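Local coordinates for TRAP dicarboxylate transporter, DctP subunit (Anaerococcus prevoti, PDB 4N91), which binds D-glucuronate in both anomeric forms and probably delivers it, as the extracytoplasmic solute-binding subunit, to a TRAP-type membrane transporter, at residues G75-I78 with D79-Q82. Numbering follows the deposited sequence.
Sequences GSQI and DMVQ. With BDP (beta-D-glucopyranuronic acid), chain C.
Asp79 folds back over Ser76 to close the N-terminal end of helix 77-86 with a capping box. Ser76 OG accepts from Asp79 N at 3.3 Å in a nearly straight bond (167°). In return, Asp79 OD2 takes the Ser76 N-H at 3.1 Å, more bent and met from above the carboxylate plane. Both halves depend on side-chain rotation: Ser76 holds OG between its backbone N and carbonyl carbon (chi1 70°), turned to the first turn of the helix, while Asp79 keeps CG beside its own backbone N (chi1 -77°), which carries the carboxylate back along the chain. Asp79 OD2 also lies 3.2 Å from Gly75 CA, where a side chain would collide with Asp79 CB. Replacing Ser76 with an alanine would probably leave Asp79 N without its side-chain acceptor, and so undo one half of the capping box.

Within the same first turn, Ile78 O is gripped twice by Gln82, whose N and NE2 come from opposite faces of the carbonyl plane. Gln82 NE2 lies 3.3 Å from Ile78 O, well above that plane, and also touches Ile78 CG2. On the buried side, CE of the selenomethionine Met80 comes to 3.5 Å from Gly75 O.

From this capped turn Gln77 extends into the glucuronate pocket. Gln77 NE2 donates to O3 of the beta anomer at 3.0 Å, while Gln77 OE1 accepts from Ser95 N; this second bond probably fixes which end of the amide faces the sugar. Arg154 and Arg175 also bind the ligand. The capping box closes the helix start, and the carboxylate there would probably interact favourably with the helix dipole; from this capped turn Gln77 presents its N-H to the sugar hydroxyl.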
loop_
_atom_site.group_PDB
_atom_site.type_symbol
_atom_site.label_atom_id
_atom_site.label_comp_id
_atom_site.label_asym_id
_atom_site.label_seq_id
_atom_site.Cartn_x
_atom_site.Cartn_y
_atom_site.Cartn_z
ATOM N N GLY A 75 9.059 13.930 -3.206
ATOM C CA GLY A 75 9.597 13.331 -2.005
ATOM C C GLY A 75 9.188 11.878 -1.825
ATOM O O GLY A 75 8.367 11.340 -2.582
ATOM N N SER A 76 9.776 11.244 -0.817
ATOM C CA SER A 76 9.352 9.944 -0.353
ATOM C C SER A 76 7.887 10.015 0.098
ATOM O O SER A 76 7.318 11.101 0.256
ATOM C CB SER A 76 10.217 9.558 0.846
ATOM O OG SER A 76 9.867 10.396 1.937
ATOM N N GLN A 77 7.250 8.869 0.290
ATOM C CA GLN A 77 5.853 8.880 0.671
ATOM C C GLN A 77 5.612 9.660 1.971
ATOM O O GLN A 77 4.657 10.440 2.098
ATOM C CB GLN A 77 5.366 7.443 0.822
ATOM C CG GLN A 77 4.083 7.207 0.236
ATOM C CD GLN A 77 3.733 5.737 0.219
ATOM O OE1 GLN A 77 3.666 5.117 1.263
ATOM N NE2 GLN A 77 3.468 5.202 -0.950
ATOM N N ILE A 78 6.488 9.460 2.945
ATOM C CA ILE A 78 6.382 10.227 4.196
ATOM C C ILE A 78 6.450 11.733 3.956
ATOM O O ILE A 78 5.644 12.458 4.537
ATOM C CB ILE A 78 7.471 9.827 5.220
ATOM C CG1 ILE A 78 6.957 8.678 6.066
ATOM C CG2 ILE A 78 7.805 11.001 6.128
ATOM C CD1 ILE A 78 5.837 9.088 7.075
ATOM N N ASP A 79 7.376 12.186 3.101
ATOM C CA ASP A 79 7.516 13.590 2.644
ATOM C C ASP A 79 6.129 14.053 2.097
ATOM O O ASP A 79 5.591 15.102 2.477
ATOM C CB ASP A 79 8.531 13.737 1.459
ATOM C CG ASP A 79 10.039 13.666 1.855
ATOM O OD1 ASP A 79 10.398 13.733 3.062
ATOM O OD2 ASP A 79 10.892 13.540 0.891
HETATM N N MSE A 80 5.565 13.250 1.193
HETATM C CA MSE A 80 4.341 13.630 0.477
HETATM C C MSE A 80 3.127 13.711 1.393
HETATM O O MSE A 80 2.296 14.601 1.222
HETATM C CB MSE A 80 4.062 12.665 -0.683
HETATM C CG MSE A 80 5.064 12.801 -1.786
HETATM SE SE MSE A 80 4.514 11.798 -3.387
HETATM C CE MSE A 80 5.090 10.017 -2.804
ATOM N N VAL A 81 2.996 12.794 2.344
ATOM C CA VAL A 81 1.862 12.846 3.265
ATOM C C VAL A 81 1.917 14.176 4.034
ATOM O O VAL A 81 0.886 14.851 4.208
ATOM C CB VAL A 81 1.833 11.675 4.225
ATOM C CG1 VAL A 81 0.713 11.837 5.271
ATOM C CG2 VAL A 81 1.635 10.376 3.461
ATOM N N GLN A 82 3.118 14.566 4.469
ATOM C CA GLN A 82 3.271 15.820 5.199
ATOM C C GLN A 82 2.965 17.041 4.330
ATOM O O GLN A 82 2.360 18.007 4.813
ATOM C CB GLN A 82 4.665 15.899 5.854
ATOM C CG GLN A 82 4.831 14.855 6.949
ATOM C CD GLN A 82 6.226 14.820 7.527
ATOM O OE1 GLN A 82 6.449 15.230 8.672
ATOM N NE2 GLN A 82 7.181 14.322 6.736
HETATM C C1 BDP C . 4.231 -0.859 -2.701
HETATM C C2 BDP C . 3.175 0.109 -2.423
HETATM C C3 BDP C . 3.764 1.468 -2.182
HETATM C C4 BDP C . 4.681 1.449 -1.084
HETATM C C5 BDP C . 5.718 0.425 -1.331
HETATM C C6 BDP C . 6.655 0.241 -0.109
HETATM O O2 BDP C . 2.520 0.232 -3.748
HETATM O O3 BDP C . 2.695 2.441 -1.942
HETATM O O4 BDP C . 5.235 2.631 -0.808
HETATM O O5 BDP C . 5.107 -0.890 -1.574
HETATM O O6A BDP C . 7.224 1.282 0.287
HETATM O O1 BDP C . 3.616 -2.171 -2.642
HETATM O O6B BDP C . 6.960 -0.918 0.251
#